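Local coordinates for MmeI (Methylophilus methylotrophus, PDB 5HR4), which acts as a Type IIL restriction-modification enzyme that binds DNA and probably methylates adenine at N6 with S-adenosyl-L-methionine as methyl donor, at residues A[545-548]-A[549-553]; A[795-798]-A[799-803]; A[809-813]-A[814-818]. All blocks are in the same frame, centred on the assembly; numbering follows the deposited sequence.

Interaction 1 (A[545-548]-A[549-553]); sequences EQVS and LLWPL. With nucleotides of chain B.
Val547 and Trp551 meet one turn apart on helix 544-556, a helix of the methyltransferase domain whose first turn faces the DNA. CG1 of Val547 lies 4.0 Å from CD1 of Trp551, so the valine touches the pyrrole side of the indole at an oblique crossing. Leu550 CG lies over one indole face, toward its rim, and the indole N-H is used by Ile541 O. The backbone of this turn is irregular: Gln546 O accepts a hydrogen bond from Leu549 N at 3.0 Å, and only a weak one from Leu550 N. The Trp551 N to Val547 O bond is weak too, at 3.5 Å. Pro552 has no N-H to give, and its CG and CD abut the carbonyl oxygens of Ser548 and Val547, in keeping with the kink here.

Glu545 takes the helix to the nucleic acid. Its CB and CG both pass O3' of DC4 of chain B, CB at 3.7 Å, with OP1 of DC5 of chain B next. With chi1 at 89°, CG sits between the backbone N and carbonyl carbon, and from there the extended chain runs along the DNA backbone. CD comes 3.6 Å from the same O3'. At the tip, OE1 lies 3.4 Å from C4' of DC4, whereas OE2 lies 3.3 Å from C5' of DC5. The two carboxylate-oxygen contacts are packing against sugar carbons; the charge is met by salt bridges from OE1 to Lys629 and from OE2 to Lys487, which would offset its repulsion by the phosphates. The backbone makes the direct polar bond, Glu545 N to DC5 OP1, 2.9 Å long with an N-H...O angle of 157°. A main-chain N-H from the opening turn of a helix given to a phosphate is a common mode of sequence-independent DNA backbone binding.

Interaction 2 (A[795-798]-A[799-803]); sequences NCWM and RNVGG
Asn800 and Val801 fold back onto Cys796 and Trp797 in a contact between successive turns, made where helix 792-801 of the target recognition domain comes to its end. The polar half is a side-chain-to-backbone bond: Asn800 ND2 reaches Cys796 O at 2.7 Å, nearly straight at 168°, and the oxygen lies close to the plane of the amide. The same carbonyl takes only a weak bond from Asn800 N. Meanwhile Trp797 O is gripped by two donors, Val801 N at 3.0 Å and Asn800 N at 2.9 Å. Gly802 N, hydrogen-bonded 3.1 Å from Met798 O, is the last of these helix-like links, for Gly802 itself leaves helical geometry.

The apolar half is a CH-pi contact. Val801 CG2 sits over the five-membered ring of Trp797, 3.7 Å from its centroid and 27° off the normal. CG1 covers the benzo half, 3.7 Å from Trp797 CZ2, so the two methyls of Val801 are spread across one face of the indole. Trp797 CG is anti to the backbone N (chi1 -173°), which carries the ring along the helix to the next turn.

Arg799 bends at its third torsion and lays its guanidinium back along the helix, CZ standing 3.6 Å from Asn795 O, which lies over one face of the group and toward its rim. That oxygen bonds to Arg799 N, while NH1 forms a salt bridge with Glu888.

Around this turn, helix 888-903 packs against Trp797 and Val801 through Phe896 and against Cys796 and Asn800 through Glu888. The indole N-H goes to Thr819 OG1, with a weak second bond to Val816 O. The chain runs on into strand 803-805, where Gly803 pairs antiparallel with Arg810 of strand 808-810.

Interaction 3 (A[809-813]-A[814-818]); sequences YRYSA and SLVYN. With nucleotides of chain B.
Tyr811 and Val816 pack across an alpha-turn, closed by Val816 N to Ser812 O, that follows strand 808-810 in the target recognition domain. Val816 CB lies over the phenol face, 4.1 Å from the ring centroid, a CH-pi contact, and CG1 approaches CE2 of Tyr811 to 3.7 Å. Ser812 O accepts hydrogen bonds from Val816 N, at 3.0 Å, and from Leu815 N.

Residues on both sides of the junction bind DNA. Arg810 is extended as far as CD, then turns at chi3 (-61°), which brings its guanidinium between two phosphates of chain B. NH1 donates to OP2 of DC5 at 2.9 Å, with that oxygen at the edge of the group, and NH2 donates to OP2 of DG6 at 3.0 Å. One guanidinium face rests over C6 of the DC5 base. Ser814 OG donates to OP2 of DC4 at 2.9 Å, so three successive phosphates are engaged by this strand and turn.

Farther out, Met798 of helix 792-801 touches Tyr811 and Val816, and Tyr776 of strand 775-779 touches Ser812 and Ala813. Tyr817 OH is hydrogen-bonded to Pro638 O. Asn818 fixes the far end of the turn: its N is hydrogen-bonded to Ala813 O at 2.9 Å, and its ND2 donates to Arg630 O.

The three contacts gather around the backbone of one DNA strand. Interaction 1 and interaction 3, from the methyltransferase and target recognition domains, hold different oxygens of the same DC5 phosphate of chain B and touch one another at Glu545 N and Leu815 CD1, 3.4 Å apart. Interaction 2 packs against interaction 3, their centres about 8 Å apart, with Val801 CG2 3.3 Å from Leu815 O, and its nearest atom itself comes within about 4 Å of the DNA. Residues 795-803 do not touch 545-553, their nearest atoms being about 6 Å apart. All three lie away from the sinefungin pocket and calcium site; the phosphate bonds of interactions 1 and 3 are the evidence for DNA binding.

Interaction 1 (A[545-548]-A[549-553])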
# COMPACT_ATOMS: atom_id res chain seq x y z
N GLU A 545 16.32 -3.09 0.27
CA GLU A 545 16.81 -3.82 -0.89
C GLU A 545 16.18 -3.39 -2.20
O GLU A 545 16.71 -3.71 -3.27
CB GLU A 545 16.59 -5.33 -0.71
CG GLU A 545 15.24 -5.86 -1.21
CD GLU A 545 15.03 -7.36 -0.90
OE1 GLU A 545 16.02 -8.11 -0.79
OE2 GLU A 545 13.85 -7.78 -0.76
N GLN A 546 15.06 -2.67 -2.16
CA GLN A 546 14.36 -2.31 -3.38
C GLN A 546 14.86 -1.02 -4.00
O GLN A 546 14.71 -0.85 -5.22
CB GLN A 546 12.85 -2.20 -3.10
CG GLN A 546 12.31 -3.27 -2.16
CD GLN A 546 10.86 -3.61 -2.44
OE1 GLN A 546 10.40 -3.56 -3.58
NE2 GLN A 546 10.13 -3.98 -1.40
N VAL A 547 15.49 -0.13 -3.21
CA VAL A 547 15.91 1.17 -3.73
C VAL A 547 16.98 1.01 -4.80
O VAL A 547 17.01 1.76 -5.78
CB VAL A 547 16.40 2.06 -2.57
CG1 VAL A 547 16.61 3.50 -3.05
CG2 VAL A 547 15.41 2.02 -1.45
N SER A 548 17.87 0.04 -4.62
CA SER A 548 18.88 -0.24 -5.63
C SER A 548 18.29 -0.87 -6.89
O SER A 548 18.91 -0.78 -7.95
CB SER A 548 19.95 -1.18 -5.07
OG SER A 548 20.37 -0.80 -3.76
N LEU A 549 17.12 -1.52 -6.81
CA LEU A 549 16.63 -2.26 -7.96
C LEU A 549 15.63 -1.48 -8.79
O LEU A 549 15.41 -1.86 -9.95
CB LEU A 549 15.97 -3.58 -7.55
CG LEU A 549 16.81 -4.48 -6.63
CD1 LEU A 549 15.97 -5.65 -6.18
CD2 LEU A 549 18.13 -4.93 -7.26
N LEU A 550 15.04 -0.42 -8.25
CA LEU A 550 14.01 0.32 -8.97
C LEU A 550 14.48 1.66 -9.49
O LEU A 550 14.13 2.05 -10.61
CB LEU A 550 12.78 0.54 -8.08
CG LEU A 550 11.67 1.36 -8.74
CD1 LEU A 550 11.27 0.73 -10.07
CD2 LEU A 550 10.47 1.43 -7.84
N TRP A 551 15.26 2.39 -8.72
CA TRP A 551 15.57 3.77 -9.05
C TRP A 551 16.73 3.94 -10.04
O TRP A 551 16.74 4.92 -10.79
CB TRP A 551 15.81 4.53 -7.75
CG TRP A 551 14.51 4.59 -7.07
CD1 TRP A 551 14.06 3.78 -6.06
CD2 TRP A 551 13.42 5.45 -7.41
NE1 TRP A 551 12.76 4.11 -5.73
CE2 TRP A 551 12.35 5.14 -6.55
CE3 TRP A 551 13.25 6.48 -8.35
CZ2 TRP A 551 11.13 5.81 -6.60
CZ3 TRP A 551 12.04 7.14 -8.40
CH2 TRP A 551 11.00 6.81 -7.53
N PRO A 552 17.72 3.03 -10.09
CA PRO A 552 18.66 3.07 -11.22
C PRO A 552 17.94 3.07 -12.56
O PRO A 552 18.24 3.90 -13.43
CB PRO A 552 19.50 1.82 -11.00
CG PRO A 552 19.57 1.70 -9.54
CD PRO A 552 18.20 2.10 -9.05
N LEU A 553 16.98 2.16 -12.74
CA LEU A 553 16.25 2.11 -13.99
C LEU A 553 15.41 3.36 -14.20
O LEU A 553 15.33 3.88 -15.32
CB LEU A 553 15.37 0.86 -14.03
CG LEU A 553 14.43 0.79 -15.23
CD1 LEU A 553 15.21 0.57 -16.52
CD2 LEU A 553 13.38 -0.30 -15.03
P DC B 4 20.00 -10.26 2.35
OP1 DC B 4 20.85 -10.38 1.15
OP2 DC B 4 20.55 -9.71 3.61
O5' DC B 4 18.76 -9.38 1.94
C5' DC B 4 18.20 -8.46 2.87
C4' DC B 4 16.75 -8.27 2.51
O4' DC B 4 16.10 -9.56 2.53
C3' DC B 4 15.94 -7.33 3.39
O3' DC B 4 15.22 -6.43 2.53
C2' DC B 4 15.01 -8.28 4.18
C1' DC B 4 14.92 -9.52 3.29
N1 DC B 4 14.83 -10.83 4.05
C2 DC B 4 14.17 -11.91 3.45
O2 DC B 4 13.66 -11.77 2.34
N3 DC B 4 14.11 -13.10 4.11
C4 DC B 4 14.68 -13.22 5.31
N4 DC B 4 14.58 -14.40 5.92
C5 DC B 4 15.36 -12.13 5.94
C6 DC B 4 15.42 -10.97 5.27
P DC B 5 14.25 -5.28 3.09
OP1 DC B 5 14.29 -4.16 2.12
OP2 DC B 5 14.47 -5.09 4.54
O5' DC B 5 12.81 -5.94 3.00
C5' DC B 5 12.32 -6.38 1.77
C4' DC B 5 11.25 -7.41 2.02
O4' DC B 5 11.81 -8.53 2.71
C3' DC B 5 10.16 -6.96 2.96
O3' DC B 5 9.21 -6.22 2.25
C2' DC B 5 9.58 -8.28 3.48
C1' DC B 5 10.74 -9.26 3.27
N1 DC B 5 11.23 -9.90 4.49
C2 DC B 5 11.07 -11.27 4.64
O2 DC B 5 10.48 -11.90 3.76
N3 DC B 5 11.54 -11.88 5.76
C4 DC B 5 12.17 -11.14 6.69
N4 DC B 5 12.63 -11.76 7.79
C5 DC B 5 12.34 -9.73 6.54
C6 DC B 5 11.87 -9.16 5.43

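Interaction 2 (A[795-798]-A[799-803])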
# COMPACT_ATOMS: atom_id res chain seq x y z
N ASN A 795 23.24 3.91 14.05
CA ASN A 795 21.78 3.87 14.06
C ASN A 795 21.19 4.88 13.07
O ASN A 795 20.13 4.64 12.48
CB ASN A 795 21.24 4.15 15.46
CG ASN A 795 21.36 2.96 16.38
OD1 ASN A 795 20.55 2.04 16.31
ND2 ASN A 795 22.35 2.98 17.26
N CYS A 796 21.87 6.00 12.87
CA CYS A 796 21.41 6.90 11.82
C CYS A 796 21.57 6.25 10.45
O CYS A 796 20.70 6.40 9.57
CB CYS A 796 22.18 8.22 11.91
SG CYS A 796 21.93 9.24 10.50
N TRP A 797 22.66 5.51 10.25
CA TRP A 797 22.84 4.78 9.01
C TRP A 797 21.75 3.73 8.83
O TRP A 797 21.03 3.73 7.83
CB TRP A 797 24.23 4.14 8.98
CG TRP A 797 24.55 3.53 7.67
CD1 TRP A 797 24.60 2.19 7.37
CD2 TRP A 797 24.85 4.22 6.46
NE1 TRP A 797 24.94 2.01 6.06
CE2 TRP A 797 25.09 3.24 5.47
CE3 TRP A 797 24.96 5.56 6.11
CZ2 TRP A 797 25.41 3.57 4.15
CZ3 TRP A 797 25.28 5.89 4.82
CH2 TRP A 797 25.51 4.90 3.85
N MET A 798 21.62 2.83 9.81
CA MET A 798 20.53 1.85 9.81
C MET A 798 19.17 2.48 9.48
O MET A 798 18.40 1.92 8.69
CB MET A 798 20.47 1.15 11.17
CG MET A 798 19.29 0.22 11.36
SD MET A 798 17.76 1.02 11.91
CE MET A 798 18.25 1.78 13.45
N ARG A 799 18.87 3.64 10.07
CA ARG A 799 17.59 4.33 9.86
C ARG A 799 17.39 4.75 8.42
O ARG A 799 16.25 4.81 7.94
CB ARG A 799 17.50 5.58 10.73
CG ARG A 799 16.70 5.45 12.00
CD ARG A 799 16.83 6.71 12.83
NE ARG A 799 17.12 6.35 14.20
CZ ARG A 799 18.26 6.59 14.84
NH1 ARG A 799 19.26 7.23 14.25
NH2 ARG A 799 18.39 6.19 16.09
N ASN A 800 18.47 5.07 7.71
CA ASN A 800 18.37 5.65 6.38
C ASN A 800 18.52 4.66 5.23
O ASN A 800 17.77 4.75 4.25
CB ASN A 800 19.41 6.76 6.24
CG ASN A 800 18.95 8.01 6.89
OD1 ASN A 800 18.22 8.79 6.30
ND2 ASN A 800 19.35 8.22 8.14
N VAL A 801 19.46 3.72 5.31
CA VAL A 801 19.65 2.79 4.21
C VAL A 801 19.08 1.42 4.49
O VAL A 801 19.02 0.60 3.57
CB VAL A 801 21.14 2.65 3.82
CG1 VAL A 801 21.79 4.01 3.76
CG2 VAL A 801 21.85 1.73 4.80
N GLY A 802 18.69 1.14 5.73
CA GLY A 802 18.02 -0.12 6.03
C GLY A 802 16.63 -0.14 5.44
O GLY A 802 16.19 0.76 4.74
N GLY A 803 15.92 -1.23 5.72
CA GLY A 803 14.54 -1.37 5.33
C GLY A 803 13.65 -1.26 6.55
O GLY A 803 14.12 -0.97 7.66

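Interaction 3 (A[809-813]-A[814-818])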
# COMPACT_ATOMS: atom_id res chain seq x y z
N TYR A 809 12.27 -0.56 12.65
CA TYR A 809 13.59 -0.84 12.12
C TYR A 809 13.62 -2.29 11.65
O TYR A 809 13.03 -3.17 12.29
CB TYR A 809 14.66 -0.61 13.19
CG TYR A 809 14.65 0.75 13.83
CD1 TYR A 809 14.23 1.87 13.12
CD2 TYR A 809 15.07 0.93 15.15
CE1 TYR A 809 14.21 3.12 13.69
CE2 TYR A 809 15.06 2.18 15.73
CZ TYR A 809 14.63 3.28 15.00
OH TYR A 809 14.61 4.54 15.57
N ARG A 810 14.26 -2.53 10.51
CA ARG A 810 14.62 -3.88 10.10
C ARG A 810 16.11 -3.87 9.78
O ARG A 810 16.53 -3.20 8.83
CB ARG A 810 13.83 -4.38 8.89
CG ARG A 810 14.23 -5.80 8.53
CD ARG A 810 13.56 -6.34 7.28
NE ARG A 810 12.12 -6.38 7.43
CZ ARG A 810 11.29 -5.76 6.61
NH1 ARG A 810 11.79 -5.09 5.58
NH2 ARG A 810 9.97 -5.83 6.81
N TYR A 811 16.89 -4.60 10.56
CA TYR A 811 18.31 -4.61 10.31
C TYR A 811 18.62 -5.64 9.24
O TYR A 811 17.86 -6.58 9.02
CB TYR A 811 19.08 -4.92 11.59
CG TYR A 811 20.52 -4.49 11.53
CD1 TYR A 811 21.48 -5.31 10.96
CD2 TYR A 811 20.93 -3.25 12.03
CE1 TYR A 811 22.81 -4.91 10.88
CE2 TYR A 811 22.27 -2.84 11.95
CZ TYR A 811 23.20 -3.67 11.38
OH TYR A 811 24.51 -3.30 11.28
N SER A 812 19.74 -5.45 8.55
CA SER A 812 20.23 -6.54 7.72
C SER A 812 21.70 -6.32 7.43
O SER A 812 22.09 -5.20 7.05
CB SER A 812 19.44 -6.66 6.43
OG SER A 812 19.88 -5.66 5.53
N ALA A 813 22.49 -7.38 7.56
CA ALA A 813 23.93 -7.28 7.40
C ALA A 813 24.32 -6.71 6.05
O ALA A 813 25.21 -5.85 5.97
CB ALA A 813 24.57 -8.65 7.61
N SER A 814 23.66 -7.15 4.97
CA SER A 814 24.11 -6.75 3.64
C SER A 814 23.71 -5.32 3.28
O SER A 814 24.33 -4.73 2.38
CB SER A 814 23.58 -7.72 2.59
OG SER A 814 22.18 -7.58 2.43
N LEU A 815 22.70 -4.74 3.93
CA LEU A 815 22.25 -3.39 3.58
C LEU A 815 22.81 -2.31 4.50
O LEU A 815 23.12 -1.21 4.04
CB LEU A 815 20.72 -3.31 3.60
CG LEU A 815 19.97 -3.76 2.35
CD1 LEU A 815 18.50 -3.91 2.69
CD2 LEU A 815 20.15 -2.76 1.22
N VAL A 816 22.94 -2.60 5.78
CA VAL A 816 23.38 -1.63 6.77
C VAL A 816 24.86 -1.79 7.04
O VAL A 816 25.69 -1.02 6.54
CB VAL A 816 22.59 -1.79 8.08
CG1 VAL A 816 22.93 -0.65 9.04
CG2 VAL A 816 21.10 -1.86 7.78
N TYR A 817 25.19 -2.81 7.84
CA TYR A 817 26.56 -3.07 8.29
C TYR A 817 27.56 -3.08 7.13
O TYR A 817 28.63 -2.47 7.22
CB TYR A 817 26.57 -4.40 9.03
CG TYR A 817 27.87 -4.78 9.73
CD1 TYR A 817 28.24 -4.17 10.91
CD2 TYR A 817 28.69 -5.79 9.22
CE1 TYR A 817 29.41 -4.51 11.57
CE2 TYR A 817 29.87 -6.14 9.87
CZ TYR A 817 30.23 -5.50 11.05
OH TYR A 817 31.39 -5.83 11.73
N ASN A 818 27.23 -3.77 6.04
CA ASN A 818 28.22 -3.94 4.98
C ASN A 818 28.46 -2.68 4.17
O ASN A 818 29.48 -2.57 3.49
CB ASN A 818 27.80 -5.07 4.02
CG ASN A 818 27.96 -6.43 4.64
OD1 ASN A 818 28.65 -6.59 5.64
ND2 ASN A 818 27.31 -7.42 4.04
P DC B 5 14.25 -5.28 3.09
OP1 DC B 5 14.29 -4.16 2.12
OP2 DC B 5 14.47 -5.09 4.54
O5' DC B 5 12.81 -5.94 3.00
C5' DC B 5 12.32 -6.38 1.77
C4' DC B 5 11.25 -7.41 2.02
O4' DC B 5 11.81 -8.53 2.71
C3' DC B 5 10.16 -6.96 2.96
O3' DC B 5 9.21 -6.22 2.25
C2' DC B 5 9.58 -8.28 3.48
C1' DC B 5 10.74 -9.26 3.27
N1 DC B 5 11.23 -9.90 4.49
C2 DC B 5 11.07 -11.27 4.64
O2 DC B 5 10.48 -11.90 3.76
N3 DC B 5 11.54 -11.88 5.76
C4 DC B 5 12.17 -11.14 6.69
N4 DC B 5 12.63 -11.76 7.79
C5 DC B 5 12.34 -9.73 6.54
C6 DC B 5 11.87 -9.16 5.43
P DC B 4 20.00 -10.26 2.35
OP1 DC B 4 20.85 -10.38 1.15
OP2 DC B 4 20.55 -9.71 3.61
O5' DC B 4 18.76 -9.38 1.94
C5' DC B 4 18.20 -8.46 2.87
C4' DC B 4 16.75 -8.27 2.51
O4' DC B 4 16.10 -9.56 2.53
C3' DC B 4 15.94 -7.33 3.39
O3' DC B 4 15.22 -6.43 2.53
C2' DC B 4 15.01 -8.28 4.18
C1' DC B 4 14.92 -9.52 3.29
N1 DC B 4 14.83 -10.83 4.05
C2 DC B 4 14.17 -11.91 3.45
O2 DC B 4 13.66 -11.77 2.34
N3 DC B 4 14.11 -13.10 4.11
C4 DC B 4 14.68 -13.22 5.31
N4 DC B 4 14.58 -14.40 5.92
C5 DC B 4 15.36 -12.13 5.94
C6 DC B 4 15.42 -10.97 5.27
P DG B 6 8.05 -5.43 3.02
OP1 DG B 6 7.50 -4.45 2.05
OP2 DG B 6 8.62 -4.95 4.31
O5' DG B 6 6.93 -6.56 3.25
C5' DG B 6 6.45 -7.28 2.11
C4' DG B 6 5.39 -8.29 2.50
O4' DG B 6 5.97 -9.31 3.37
C3' DG B 6 4.20 -7.74 3.26
O3' DG B 6 3.09 -8.54 2.98
C2' DG B 6 4.64 -7.89 4.73
C1' DG B 6 5.48 -9.18 4.68
N9 DG B 6 6.63 -9.17 5.60
C8 DG B 6 7.35 -8.08 6.01
N7 DG B 6 8.31 -8.37 6.84
C5 DG B 6 8.22 -9.74 7.00
C6 DG B 6 9.01 -10.62 7.78
O6 DG B 6 9.97 -10.34 8.51
N1 DG B 6 8.58 -11.94 7.66
C2 DG B 6 7.53 -12.36 6.88
N2 DG B 6 7.27 -13.67 6.89
N3 DG B 6 6.79 -11.54 6.14
C4 DG B 6 7.19 -10.25 6.25